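Local coordinates for protein putative acyl-CoA thioester hydrolase YbhC (Escherichia coli K-12, PDB 3GRH) that is a putative acyl-CoA thioesterase of the outer membrane, a lipoprotein of the pectinesterase family that neither binds pectin nor shows pectinesterase activity, at residues Phe48-Tyr53 with Ala287-Asn292; Glu116-Val121 with Ile144-Asp149; Gly320-Asn325 with Gln351-Asp356. All blocks are in the same frame, centred on the assembly; numbering follows the deposited sequence.

Contact 1 of 3, residues Phe48-Tyr53 with Ala287-Asn292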
loop_
_atom_site.group_PDB
_atom_site.type_symbol
_atom_site.label_atom_id
_atom_site.label_comp_id
_atom_site.label_asym_id
_atom_site.label_seq_id
_atom_site.Cartn_x
_atom_site.Cartn_y
_atom_site.Cartn_z
ATOM N N PHE A 48 -11.282 -0.934 -15.663
ATOM C CA PHE A 48 -10.543 -0.523 -14.467
ATOM C C PHE A 48 -11.384 -0.394 -13.245
ATOM O O PHE A 48 -11.567 0.644 -12.651
ATOM C CB PHE A 48 -9.729 0.780 -14.737
ATOM C CG PHE A 48 -8.709 0.637 -15.773
ATOM C CD1 PHE A 48 -7.624 -0.211 -15.607
ATOM C CD2 PHE A 48 -8.831 1.320 -16.948
ATOM C CE1 PHE A 48 -6.702 -0.368 -16.608
ATOM C CE2 PHE A 48 -7.923 1.177 -17.943
ATOM C CZ PHE A 48 -6.849 0.323 -17.779
ATOM N N ASP A 49 -11.973 -1.506 -12.904
ATOM C CA ASP A 49 -12.729 -1.647 -11.666
ATOM C C ASP A 49 -12.289 -2.795 -10.855
ATOM O O ASP A 49 -11.457 -3.596 -11.259
ATOM C CB ASP A 49 -14.196 -1.711 -12.063
ATOM C CG ASP A 49 -14.545 -2.944 -12.834
ATOM O OD1 ASP A 49 -13.637 -3.697 -13.223
ATOM O OD2 ASP A 49 -15.794 -3.198 -13.009
ATOM N N ALA A 50 -12.794 -2.926 -9.620
ATOM C CA ALA A 50 -12.226 -3.850 -8.727
ATOM C C ALA A 50 -12.276 -5.246 -9.257
ATOM O O ALA A 50 -11.338 -5.965 -9.108
ATOM C CB ALA A 50 -12.953 -3.724 -7.335
ATOM N N GLN A 51 -13.342 -5.641 -9.980
ATOM C CA GLN A 51 -13.438 -6.982 -10.503
ATOM C C GLN A 51 -12.356 -7.353 -11.520
ATOM O O GLN A 51 -12.007 -8.531 -11.711
ATOM C CB GLN A 51 -14.831 -7.265 -11.037
ATOM C CG GLN A 51 -15.238 -6.534 -12.254
ATOM C CD GLN A 51 -16.710 -6.749 -12.643
ATOM O OE1 GLN A 51 -17.470 -5.782 -12.789
ATOM N NE2 GLN A 51 -17.104 -8.009 -12.823
ATOM N N HIS A 52 -11.860 -6.371 -12.270
ATOM C CA HIS A 52 -10.745 -6.618 -13.157
ATOM C C HIS A 52 -9.451 -6.658 -12.459
ATOM O O HIS A 52 -8.562 -7.523 -12.722
ATOM C CB HIS A 52 -10.763 -5.540 -14.295
ATOM C CG HIS A 52 -11.793 -5.804 -15.342
ATOM N ND1 HIS A 52 -13.104 -5.409 -15.195
ATOM C CD2 HIS A 52 -11.710 -6.378 -16.566
ATOM C CE1 HIS A 52 -13.799 -5.769 -16.257
ATOM N NE2 HIS A 52 -12.981 -6.352 -17.113
ATOM N N TYR A 53 -9.295 -5.784 -11.473
ATOM C CA TYR A 53 -8.027 -5.816 -10.672
ATOM C C TYR A 53 -7.880 -7.062 -9.869
ATOM O O TYR A 53 -6.773 -7.511 -9.586
ATOM C CB TYR A 53 -7.875 -4.583 -9.738
ATOM C CG TYR A 53 -7.393 -3.325 -10.388
ATOM C CD1 TYR A 53 -8.206 -2.597 -11.219
ATOM C CD2 TYR A 53 -6.118 -2.854 -10.180
ATOM C CE1 TYR A 53 -7.773 -1.500 -11.887
ATOM C CE2 TYR A 53 -5.700 -1.734 -10.806
ATOM C CZ TYR A 53 -6.521 -1.041 -11.684
ATOM O OH TYR A 53 -6.040 0.074 -12.368
ATOM N N ALA A 287 -1.626 -5.999 -7.200
ATOM C CA ALA A 287 -2.848 -5.413 -7.575
ATOM C C ALA A 287 -3.532 -4.945 -6.290
ATOM O O ALA A 287 -3.866 -5.804 -5.409
ATOM C CB ALA A 287 -3.682 -6.428 -8.208
ATOM N N VAL A 288 -3.729 -3.650 -6.151
ATOM C CA VAL A 288 -4.279 -3.096 -4.902
ATOM C C VAL A 288 -5.423 -2.210 -5.268
ATOM O O VAL A 288 -5.264 -1.337 -6.122
ATOM C CB VAL A 288 -3.267 -2.271 -4.096
ATOM C CG1 VAL A 288 -3.881 -1.961 -2.697
ATOM C CG2 VAL A 288 -1.946 -3.053 -3.990
ATOM N N VAL A 289 -6.572 -2.367 -4.618
ATOM C CA VAL A 289 -7.727 -1.501 -4.757
ATOM C C VAL A 289 -7.905 -0.724 -3.478
ATOM O O VAL A 289 -7.939 -1.351 -2.432
ATOM C CB VAL A 289 -8.969 -2.287 -5.107
ATOM C CG1 VAL A 289 -10.210 -1.361 -5.032
ATOM C CG2 VAL A 289 -8.914 -2.987 -6.488
ATOM N N PHE A 290 -7.958 0.597 -3.565
ATOM C CA PHE A 290 -8.184 1.503 -2.428
ATOM C C PHE A 290 -9.548 2.060 -2.626
ATOM O O PHE A 290 -9.778 2.734 -3.613
ATOM C CB PHE A 290 -7.184 2.653 -2.489
ATOM C CG PHE A 290 -5.773 2.237 -2.334
ATOM C CD1 PHE A 290 -5.253 2.135 -1.054
ATOM C CD2 PHE A 290 -4.955 1.996 -3.420
ATOM C CE1 PHE A 290 -3.957 1.783 -0.851
ATOM C CE2 PHE A 290 -3.634 1.622 -3.188
ATOM C CZ PHE A 290 -3.172 1.491 -1.884
ATOM N N ASP A 291 -10.467 1.824 -1.707
ATOM C CA ASP A 291 -11.838 2.348 -1.793
ATOM C C ASP A 291 -12.104 3.201 -0.547
ATOM O O ASP A 291 -11.815 2.772 0.588
ATOM C CB ASP A 291 -12.833 1.253 -1.974
ATOM C CG ASP A 291 -14.229 1.751 -2.405
ATOM O OD1 ASP A 291 -15.091 0.872 -2.651
ATOM O OD2 ASP A 291 -14.502 2.975 -2.523
ATOM N N ASN A 292 -12.643 4.407 -0.724
ATOM C CA ASN A 292 -12.892 5.280 0.379
ATOM C C ASN A 292 -11.756 5.442 1.360
ATOM O O ASN A 292 -11.944 5.399 2.591
ATOM C CB ASN A 292 -14.134 4.815 1.052
ATOM C CG ASN A 292 -15.329 4.991 0.142
ATOM O OD1 ASN A 292 -15.754 6.129 -0.088
ATOM N ND2 ASN A 292 -15.876 3.897 -0.396
#
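V289 presses a single methyl against the short helix 50-53. Its CG2 lies 3.8 Å from Y53 CB and 4.1 Å from A50 CA, wedged between two residues one helical turn apart. The rotation of the valine explains this: CG1 is anti to the backbone N (chi1 171°), which leaves CG2, anti to the carbonyl carbon, as the branch facing the helix. A50, partly exposed, adds its CB at 4.2 Å from V289 CG2. Two residues earlier on the strand, A287 also points at the helix, and its CB rests 3.6 Å from the backbone O of Y53. The segments bury 193 Å² between them, and the contact rests on van der Waals packing, with no hydrogen bond between the two.

With CG of Y53 anti to the carbonyl carbon (chi1 -80°), both its CB and its CG come near V289 CG2, which the ring meets obliquely. Within the same segment, F48 CA and D49 O lie at the ring's edge, in its plane. The start of the helix is fixed by D49, the N-cap residue: its OD1 accepts H52 ND1 at 2.7 Å, on the syn side and close to the imidazole plane, and takes a weak capping bond from H52 N as well.

The Y53 hydroxyl is hydrogen-bonded to Q351 NE2, and Y319 makes an edge-to-face pair with the tyrosine ring. Helix 50-53 thus lies over the parallel strands, with Y53 touching L322 of strand 321-324 and V353 of strand 351-355, while strand 287-291 is hydrogen-bonded between strands 267-271 and 321-324.

Contact 2 of 3, residues Glu116-Val121 with Ile144-Asp149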
loop_
_atom_site.group_PDB
_atom_site.type_symbol
_atom_site.label_atom_id
_atom_site.label_comp_id
_atom_site.label_asym_id
_atom_site.label_seq_id
_atom_site.Cartn_x
_atom_site.Cartn_y
_atom_site.Cartn_z
ATOM N N GLU A 116 0.096 1.302 23.138
ATOM C CA GLU A 116 1.189 1.537 22.246
ATOM C C GLU A 116 2.021 0.286 22.326
ATOM O O GLU A 116 2.392 -0.196 23.413
ATOM C CB GLU A 116 2.004 2.760 22.726
ATOM C CG GLU A 116 1.369 4.111 22.490
ATOM C CD GLU A 116 0.149 4.384 23.366
ATOM O OE1 GLU A 116 0.183 4.028 24.588
ATOM O OE2 GLU A 116 -0.836 4.970 22.820
ATOM N N TYR A 117 2.353 -0.242 21.168
ATOM C CA TYR A 117 3.062 -1.519 21.027
ATOM C C TYR A 117 4.303 -1.252 20.175
ATOM O O TYR A 117 4.218 -1.127 18.995
ATOM C CB TYR A 117 2.130 -2.561 20.396
ATOM C CG TYR A 117 0.915 -2.827 21.267
ATOM C CD1 TYR A 117 0.971 -3.722 22.310
ATOM C CD2 TYR A 117 -0.254 -2.196 21.032
ATOM C CE1 TYR A 117 -0.135 -3.930 23.135
ATOM C CE2 TYR A 117 -1.328 -2.375 21.874
ATOM C CZ TYR A 117 -1.240 -3.243 22.914
ATOM O OH TYR A 117 -2.358 -3.416 23.704
ATOM N N GLN A 118 5.446 -1.144 20.835
ATOM C CA GLN A 118 6.690 -0.839 20.100
ATOM C C GLN A 118 7.312 -2.168 19.623
ATOM O O GLN A 118 7.507 -3.102 20.381
ATOM C CB GLN A 118 7.694 -0.057 20.975
ATOM C CG GLN A 118 9.011 0.321 20.210
ATOM C CD GLN A 118 10.195 0.820 21.057
ATOM O OE1 GLN A 118 10.565 0.231 22.101
ATOM N NE2 GLN A 118 10.829 1.878 20.586
ATOM N N GLY A 119 7.637 -2.251 18.344
ATOM C CA GLY A 119 8.371 -3.364 17.803
ATOM C C GLY A 119 7.761 -3.829 16.502
ATOM O O GLY A 119 6.597 -3.553 16.188
ATOM N N THR A 120 8.550 -4.587 15.757
ATOM C CA THR A 120 8.095 -5.158 14.533
ATOM C C THR A 120 7.013 -6.197 14.748
ATOM O O THR A 120 6.957 -6.854 15.799
ATOM C CB THR A 120 9.272 -5.795 13.784
ATOM O OG1 THR A 120 9.938 -6.706 14.653
ATOM C CG2 THR A 120 10.246 -4.763 13.202
ATOM N N VAL A 121 6.221 -6.450 13.686
ATOM C CA VAL A 121 5.255 -7.576 13.692
ATOM C C VAL A 121 5.482 -8.189 12.321
ATOM O O VAL A 121 5.233 -7.565 11.286
ATOM C CB VAL A 121 3.838 -7.097 13.794
ATOM C CG1 VAL A 121 2.869 -8.265 13.665
ATOM C CG2 VAL A 121 3.583 -6.354 15.097
ATOM N N ILE A 144 0.925 0.612 16.637
ATOM C CA ILE A 144 2.011 -0.322 16.406
ATOM C C ILE A 144 3.122 0.446 15.722
ATOM O O ILE A 144 2.878 1.114 14.723
ATOM C CB ILE A 144 1.551 -1.420 15.451
ATOM C CG1 ILE A 144 0.455 -2.238 16.116
ATOM C CG2 ILE A 144 2.789 -2.278 15.020
ATOM C CD1 ILE A 144 -0.142 -3.244 15.075
ATOM N N GLY A 145 4.310 0.492 16.294
ATOM C CA GLY A 145 5.332 1.341 15.695
ATOM C C GLY A 145 6.747 0.942 16.081
ATOM O O GLY A 145 7.037 0.290 17.076
ATOM N N LEU A 146 7.640 1.371 15.232
ATOM C CA LEU A 146 9.092 1.284 15.469
ATOM C C LEU A 146 9.733 2.270 14.446
ATOM O O LEU A 146 9.094 2.571 13.438
ATOM C CB LEU A 146 9.659 -0.130 15.246
ATOM C CG LEU A 146 11.012 -0.436 15.775
ATOM C CD1 LEU A 146 10.991 -0.365 17.304
ATOM C CD2 LEU A 146 11.478 -1.795 15.251
ATOM N N SER A 147 10.948 2.741 14.696
ATOM C CA SER A 147 11.671 3.592 13.747
ATOM C C SER A 147 12.689 2.759 13.037
ATOM O O SER A 147 13.622 2.260 13.648
ATOM C CB SER A 147 12.387 4.734 14.451
ATOM O OG SER A 147 11.460 5.593 15.070
ATOM N N LEU A 148 12.544 2.581 11.726
ATOM C CA LEU A 148 13.507 1.859 10.930
ATOM C C LEU A 148 13.725 2.561 9.600
ATOM O O LEU A 148 12.782 3.010 8.955
ATOM C CB LEU A 148 13.034 0.484 10.602
ATOM C CG LEU A 148 12.798 -0.474 11.738
ATOM C CD1 LEU A 148 12.128 -1.757 11.145
ATOM C CD2 LEU A 148 14.084 -0.765 12.589
ATOM N N ASP A 149 14.956 2.722 9.230
ATOM C CA ASP A 149 15.349 3.455 8.010
ATOM C C ASP A 149 16.122 2.501 7.105
ATOM O O ASP A 149 17.034 1.852 7.550
ATOM C CB ASP A 149 16.239 4.608 8.416
ATOM C CG ASP A 149 16.641 5.589 7.270
ATOM O OD1 ASP A 149 16.689 5.289 6.049
ATOM O OD2 ASP A 149 16.981 6.777 7.621
#
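G145 is held to the neighbouring strand through both of its backbone polar atoms. Its N donates to Y117 O over 3.2 Å with an N-H...O angle of 161°, and its O accepts G119 N at 2.9 Å. The two acceptors also receive CA-H...O contacts, I144 CA to Y117 O and Q118 CA to G145 O, the latter at 3.2 Å. Y117 with I144 and Q118 with G145 are the parallel bridges, and the short segments 116-118 and 144-146 run 37° apart in direction. G119 ends the regular pairing in a backbone conformation where a CB would collide with the carbonyl O of Q118, a clash that glycine avoids.

These are neighbouring strands of the right-handed parallel beta-helix of the pectinesterase family: strand 142-146 is hydrogen-bonded through I144 to strand 208-212 on its other side, and strand 115-123 through V121 to strand 196-198.

Beyond the backbone pairs, L146 has CG anti to the backbone N (chi1 -165°), which sets its branch point between Q118 and T120, with CD1 at 3.6 Å from Q118 CG and CD2 at 3.8 Å from T120 CG2. Replacing L146 by an alanine would probably open a gap between Q118 and T120 and leave the T120 methyl resting on L148 CD1 alone across the contact. V121 CG2 meets I144 CG2 at 4.2 Å.

Several polar groups are satisfied beyond the two segments. T120 OG1 bonds to the Y167 hydroxyl and T120 O accepts K166 NZ; Y117 OH is hydrogen-bonded to M113 O, S147 OG to T213 OG1, D149 OD2 to H223 ND1, and L148 O to N212 ND2.

Contact 3 of 3, residues Gly320-Asn325 with Gln351-Asp356; sequences GFLAVN and QVVIRD
R355 N donates to A323 O at 2.8 Å with an N-H...O angle of 176°, the straightest of five backbone hydrogen bonds joining these strands. The others run alternately from F321 N to Q351 O, V353 N to F321 O, A323 N to V353 O and N325 N to R355 O. At one end Q351, bent at chi2 (-92°), brings OE1 to 2.8 Å from G320 N. At the other, N325 ND2 gives D356 O a weak bond.

R355 NE forms a salt bridge with D356 OD2 at 2.9 Å, coming from above the carboxylate plane; R355 NH1 bonds F48 O, and D356 OD1 takes N408 ND2.

L322 and V353 lie side by side, CD1 to CG1 at 3.8 Å, and L322 CD1 also meets R355 CD. V324 CB packs on R355 CG. On the opposite face F321 CB approaches V352 CG2 at 4.0 Å and A323 CB lies beside I354 CG1 at 4.2 Å.

The axes of 321-324 and 351-355, 4.7 Å apart and 7° from parallel, with every residue in register, fit adjacent coils of the parallel beta-helix known for the pectinesterase family. The F321 side chain lies about 9 Å from that of D280, the predicted nucleophile.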
loop_
_atom_site.group_PDB
_atom_site.type_symbol
_atom_site.label_atom_id
_atom_site.label_comp_id
_atom_site.label_asym_id
_atom_site.label_seq_id
_atom_site.Cartn_x
_atom_site.Cartn_y
_atom_site.Cartn_z
ATOM N N GLY A 320 -2.242 -2.635 -11.711
ATOM C CA GLY A 320 -1.500 -2.184 -10.598
ATOM C C GLY A 320 -2.366 -1.663 -9.465
ATOM O O GLY A 320 -3.009 -2.451 -8.824
ATOM N N PHE A 321 -2.465 -0.355 -9.374
ATOM C CA PHE A 321 -3.210 0.306 -8.317
ATOM C C PHE A 321 -4.483 0.897 -8.778
ATOM O O PHE A 321 -4.489 1.525 -9.846
ATOM C CB PHE A 321 -2.382 1.377 -7.622
ATOM C CG PHE A 321 -1.098 0.916 -6.984
ATOM C CD1 PHE A 321 -0.854 -0.365 -6.624
ATOM C CD2 PHE A 321 -0.195 1.848 -6.636
ATOM C CE1 PHE A 321 0.394 -0.766 -6.034
ATOM C CE2 PHE A 321 1.057 1.464 -6.097
ATOM C CZ PHE A 321 1.330 0.197 -5.773
ATOM N N LEU A 322 -5.582 0.788 -8.004
ATOM C CA LEU A 322 -6.816 1.485 -8.361
ATOM C C LEU A 322 -7.231 2.248 -7.141
ATOM O O LEU A 322 -7.300 1.634 -6.087
ATOM C CB LEU A 322 -7.951 0.507 -8.656
ATOM C CG LEU A 322 -9.302 1.073 -8.911
ATOM C CD1 LEU A 322 -9.196 1.964 -10.174
ATOM C CD2 LEU A 322 -10.304 -0.105 -9.116
ATOM N N ALA A 323 -7.429 3.565 -7.247
ATOM C CA ALA A 323 -7.993 4.352 -6.146
ATOM C C ALA A 323 -9.353 4.790 -6.633
ATOM O O ALA A 323 -9.463 5.429 -7.688
ATOM C CB ALA A 323 -7.099 5.537 -5.901
ATOM N N VAL A 324 -10.385 4.407 -5.900
ATOM C CA VAL A 324 -11.806 4.684 -6.244
ATOM C C VAL A 324 -12.496 5.323 -5.091
ATOM O O VAL A 324 -12.313 4.932 -3.949
ATOM C CB VAL A 324 -12.482 3.374 -6.795
ATOM C CG1 VAL A 324 -12.417 2.288 -5.805
ATOM C CG2 VAL A 324 -13.895 3.648 -7.207
ATOM N N ASN A 325 -13.230 6.387 -5.309
ATOM C CA ASN A 325 -14.075 6.993 -4.328
ATOM C C ASN A 325 -13.216 7.404 -3.085
ATOM O O ASN A 325 -13.634 7.254 -1.904
ATOM C CB ASN A 325 -15.175 6.012 -3.910
ATOM C CG ASN A 325 -16.110 5.595 -5.049
ATOM O OD1 ASN A 325 -16.705 4.528 -5.018
ATOM N ND2 ASN A 325 -16.243 6.427 -6.007
ATOM N N GLN A 351 1.437 0.951 -13.081
ATOM C CA GLN A 351 0.117 1.204 -13.471
ATOM C C GLN A 351 -0.775 1.702 -12.309
ATOM O O GLN A 351 -0.759 1.133 -11.215
ATOM C CB GLN A 351 -0.477 -0.078 -13.997
ATOM C CG GLN A 351 -1.730 0.161 -14.820
ATOM C CD GLN A 351 -3.046 0.127 -14.164
ATOM O OE1 GLN A 351 -3.206 -0.303 -13.028
ATOM N NE2 GLN A 351 -4.053 0.589 -14.889
ATOM N N VAL A 352 -1.485 2.785 -12.557
ATOM C CA VAL A 352 -2.413 3.344 -11.558
ATOM C C VAL A 352 -3.511 4.048 -12.214
ATOM O O VAL A 352 -3.316 4.741 -13.214
ATOM C CB VAL A 352 -1.733 4.210 -10.543
ATOM C CG1 VAL A 352 -0.970 5.234 -11.165
ATOM C CG2 VAL A 352 -2.763 4.817 -9.548
ATOM N N VAL A 353 -4.721 3.825 -11.705
ATOM C CA VAL A 353 -5.914 4.582 -12.087
ATOM C C VAL A 353 -6.498 5.235 -10.860
ATOM O O VAL A 353 -6.727 4.564 -9.871
ATOM C CB VAL A 353 -6.956 3.673 -12.738
ATOM C CG1 VAL A 353 -8.275 4.354 -12.927
ATOM C CG2 VAL A 353 -6.480 3.142 -14.074
ATOM N N ILE A 354 -6.746 6.519 -10.916
ATOM C CA ILE A 354 -7.468 7.241 -9.895
ATOM C C ILE A 354 -8.785 7.668 -10.464
ATOM O O ILE A 354 -8.825 8.369 -11.472
ATOM C CB ILE A 354 -6.669 8.465 -9.399
ATOM C CG1 ILE A 354 -5.361 8.076 -8.775
ATOM C CG2 ILE A 354 -7.509 9.220 -8.299
ATOM C CD1 ILE A 354 -4.469 9.319 -8.461
ATOM N N ARG A 355 -9.870 7.143 -9.897
ATOM C CA ARG A 355 -11.221 7.386 -10.403
ATOM C C ARG A 355 -12.201 7.793 -9.365
ATOM O O ARG A 355 -12.103 7.398 -8.215
ATOM C CB ARG A 355 -11.777 6.208 -11.191
ATOM C CG ARG A 355 -11.879 4.957 -10.435
ATOM C CD ARG A 355 -12.397 3.800 -11.325
ATOM N NE ARG A 355 -13.766 4.068 -11.800
ATOM C CZ ARG A 355 -14.343 3.470 -12.844
ATOM N NH1 ARG A 355 -13.792 2.483 -13.483
ATOM N NH2 ARG A 355 -15.609 3.838 -13.120
ATOM N N ASP A 356 -13.154 8.599 -9.767
ATOM C CA ASP A 356 -14.254 8.934 -8.916
ATOM C C ASP A 356 -13.841 9.506 -7.519
ATOM O O ASP A 356 -14.522 9.278 -6.501
ATOM C CB ASP A 356 -15.185 7.723 -8.739
ATOM C CG ASP A 356 -15.583 7.083 -10.058
ATOM O OD1 ASP A 356 -16.083 7.807 -10.949
ATOM O OD2 ASP A 356 -15.398 5.815 -10.206
#

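From the N terminus, 48-53 comes first and pairs with 287-292, 234 residues further on, so contact 1 closes a long loop. Contact 2 is nested inside that loop, its own two segments 23 residues apart. After contact 1 has closed, contact 3 opens and closes in series over 26 residues. Contact 2 lies on the other side of the chain's centre, its nearest atoms about 17 Å from contact 1 and 19 Å from contact 3. Contacts 1 and 3, with centres 7 Å apart, touch: strands 287-291 and 321-324 are neighbours, probably hydrogen-bonded through V288 O to L322 N and F290 N to L322 O. The N-terminal segment is thereby tied to late coils of the beta-helix, while contact 2 joins early ones.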